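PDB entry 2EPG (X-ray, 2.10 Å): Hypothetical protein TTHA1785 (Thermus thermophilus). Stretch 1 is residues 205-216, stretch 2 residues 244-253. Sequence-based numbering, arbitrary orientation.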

# COMPACT_ATOMS: atom_id res chain seq x y z
N PRO A 205 14.83 7.78 13.93
CA PRO A 205 15.34 9.03 13.35
C PRO A 205 15.03 9.16 11.86
O PRO A 205 15.48 10.10 11.21
CB PRO A 205 16.85 8.92 13.60
CG PRO A 205 17.09 7.46 13.43
CD PRO A 205 15.93 6.84 14.19
N GLN A 206 14.26 8.22 11.32
CA GLN A 206 13.92 8.26 9.90
C GLN A 206 12.53 8.84 9.65
O GLN A 206 12.15 9.06 8.50
CB GLN A 206 14.01 6.86 9.29
CG GLN A 206 15.39 6.19 9.45
CD GLN A 206 15.44 4.78 8.87
OE1 GLN A 206 14.61 3.91 9.18
NE2 GLN A 206 16.43 4.53 8.01
N ILE A 207 11.77 9.10 10.72
CA ILE A 207 10.43 9.63 10.54
C ILE A 207 10.49 10.92 9.75
O ILE A 207 11.34 11.78 10.01
CB ILE A 207 9.70 9.85 11.91
CG1 ILE A 207 8.21 10.13 11.68
CG2 ILE A 207 10.31 11.00 12.66
CD1 ILE A 207 7.41 10.14 12.96
N GLY A 208 9.63 11.04 8.76
CA GLY A 208 9.60 12.24 7.94
C GLY A 208 10.53 12.18 6.75
O GLY A 208 10.85 13.22 6.16
N THR A 209 10.97 10.98 6.37
CA THR A 209 11.87 10.83 5.22
C THR A 209 11.33 9.78 4.28
O THR A 209 10.63 8.87 4.70
CB THR A 209 13.29 10.40 5.66
OG1 THR A 209 13.22 9.10 6.26
CG2 THR A 209 13.86 11.39 6.66
N LEU A 210 11.65 9.92 3.00
CA LEU A 210 11.18 9.01 1.97
C LEU A 210 11.89 7.67 1.96
O LEU A 210 11.26 6.63 1.77
CB LEU A 210 11.32 9.69 0.60
CG LEU A 210 10.34 10.86 0.39
CD1 LEU A 210 10.74 11.73 -0.80
CD2 LEU A 210 8.96 10.27 0.19
N GLY A 211 13.21 7.69 2.17
CA GLY A 211 13.97 6.46 2.15
C GLY A 211 14.52 6.26 0.75
O GLY A 211 14.36 7.12 -0.11
N SER A 212 15.16 5.13 0.51
CA SER A 212 15.74 4.86 -0.80
C SER A 212 14.95 3.80 -1.54
O SER A 212 13.84 3.43 -1.14
CB SER A 212 17.19 4.42 -0.65
OG SER A 212 17.94 5.39 0.07
N GLY A 213 15.54 3.29 -2.61
CA GLY A 213 14.86 2.27 -3.39
C GLY A 213 13.80 2.95 -4.22
O GLY A 213 14.02 4.04 -4.74
N ASN A 214 12.64 2.31 -4.32
CA ASN A 214 11.55 2.86 -5.11
C ASN A 214 10.62 3.81 -4.35
O ASN A 214 9.42 3.85 -4.62
CB ASN A 214 10.75 1.72 -5.73
CG ASN A 214 11.47 1.07 -6.91
OD1 ASN A 214 12.70 0.94 -6.91
ND2 ASN A 214 10.70 0.64 -7.91
N HIS A 215 11.16 4.56 -3.39
CA HIS A 215 10.35 5.51 -2.64
C HIS A 215 10.57 6.91 -3.21
O HIS A 215 11.68 7.27 -3.58
CB HIS A 215 10.70 5.48 -1.14
CG HIS A 215 10.42 4.16 -0.49
ND1 HIS A 215 9.19 3.53 -0.58
CD2 HIS A 215 11.20 3.36 0.27
CE1 HIS A 215 9.24 2.39 0.09
NE2 HIS A 215 10.45 2.26 0.61
N PHE A 216 9.50 7.69 -3.26
CA PHE A 216 9.60 9.03 -3.81
C PHE A 216 8.33 9.82 -3.53
O PHE A 216 7.38 9.34 -2.92
CB PHE A 216 9.77 8.94 -5.33
CG PHE A 216 8.66 8.19 -6.00
CD1 PHE A 216 7.52 8.85 -6.43
CD2 PHE A 216 8.72 6.81 -6.12
CE1 PHE A 216 6.43 8.14 -6.95
CE2 PHE A 216 7.64 6.09 -6.63
CZ PHE A 216 6.50 6.76 -7.05
N LEU A 244 1.78 12.80 -5.00
CA LEU A 244 1.73 11.41 -4.57
C LEU A 244 2.99 11.07 -3.76
O LEU A 244 4.10 11.25 -4.24
CB LEU A 244 1.60 10.48 -5.79
CG LEU A 244 1.34 8.99 -5.53
CD1 LEU A 244 0.55 8.35 -6.70
CD2 LEU A 244 2.67 8.28 -5.32
N ILE A 245 2.77 10.58 -2.54
CA ILE A 245 3.85 10.21 -1.62
C ILE A 245 3.90 8.68 -1.49
O ILE A 245 2.93 8.04 -1.09
CB ILE A 245 3.59 10.81 -0.22
CG1 ILE A 245 3.50 12.34 -0.32
CG2 ILE A 245 4.70 10.39 0.74
CD1 ILE A 245 2.84 13.01 0.91
N HIS A 246 5.05 8.11 -1.82
CA HIS A 246 5.26 6.67 -1.79
C HIS A 246 6.41 6.35 -0.85
O HIS A 246 7.57 6.66 -1.14
CB HIS A 246 5.63 6.18 -3.19
CG HIS A 246 5.55 4.69 -3.35
ND1 HIS A 246 5.93 3.81 -2.36
CD2 HIS A 246 5.14 3.93 -4.39
CE1 HIS A 246 5.76 2.57 -2.79
NE2 HIS A 246 5.28 2.61 -4.02
N THR A 247 6.07 5.76 0.30
CA THR A 247 7.06 5.38 1.28
C THR A 247 6.41 4.53 2.39
O THR A 247 5.16 4.41 2.45
CB THR A 247 7.76 6.61 1.90
OG1 THR A 247 8.83 6.16 2.75
CG2 THR A 247 6.78 7.45 2.72
N GLY A 248 7.24 3.95 3.25
CA GLY A 248 6.72 3.09 4.30
C GLY A 248 7.24 3.26 5.71
O GLY A 248 7.41 4.38 6.19
N SER A 249 7.47 2.13 6.39
CA SER A 249 7.95 2.15 7.77
C SER A 249 9.47 2.27 7.86
O SER A 249 10.06 2.19 8.95
CB SER A 249 7.45 0.92 8.54
OG SER A 249 7.72 -0.29 7.84
N ARG A 250 10.11 2.46 6.71
CA ARG A 250 11.55 2.62 6.65
C ARG A 250 12.33 1.46 7.29
O ARG A 250 12.02 0.29 7.05
CB ARG A 250 11.89 3.96 7.29
CG ARG A 250 11.10 5.11 6.68
CD ARG A 250 11.65 5.57 5.32
NE ARG A 250 12.79 6.47 5.47
CZ ARG A 250 14.07 6.11 5.38
NH1 ARG A 250 15.03 7.01 5.56
NH2 ARG A 250 14.38 4.85 5.08
N GLY A 251 13.34 1.76 8.09
CA GLY A 251 14.10 0.66 8.68
C GLY A 251 13.39 -0.12 9.77
O GLY A 251 13.69 -1.29 10.02
N LEU A 252 12.45 0.54 10.44
CA LEU A 252 11.71 -0.07 11.53
C LEU A 252 10.88 -1.28 11.08
O LEU A 252 10.94 -2.36 11.69
CB LEU A 252 10.84 1.01 12.16
CG LEU A 252 10.25 0.85 13.56
CD1 LEU A 252 9.98 2.23 14.13
CD2 LEU A 252 9.00 0.03 13.49
N GLY A 253 10.12 -1.12 10.00
CA GLY A 253 9.30 -2.21 9.52
C GLY A 253 10.11 -3.37 8.98
O GLY A 253 9.79 -4.54 9.18

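Stretch 2 enters as a strand, and its first contacts are apolar: Leu-244 CD2 lies 4.1 Å from Phe-216 CE1, and Ile-245 CG2 lies 4.3 Å from Leu-210 CD2. At His-246 the backbone takes over. An antiparallel pair closes with Phe-216, His-246 N donating to Phe-216 O (2.9 Å) and Phe-216 N to His-246 O (3.0 Å). Both side chains lie on the same face of the sheet, so His-246 CB sits over the Phe-216 ring, 4.1 Å from its centroid, a CH-pi contact. His-246 ND1 is also buried by the contact and has no hydrogen-bond partner in the model.

Where the pairing ends, side chains reach for backbone. Thr-247 OG1 donates to Leu-210 O at 2.7 Å, while lying over one face of the His-215 ring.

Arg-250 gives up the most surface here. Its NE and NH1 both donate to Thr-209 OG1, at 2.8 and 2.9 Å; that hydroxyl in turn donates to Gln-206 O (2.5 Å, very short), tying the arginine to the type II turn. Gln-206 CB covers one guanidinium face and Gly-211 CA the opposite one; a CB on Gly-211 would clash with Arg-250 NH2. Glycine serves again at Gly-251, whose N donates to Gln-206 OE1 (2.7 Å), the very atom a CB there would strike.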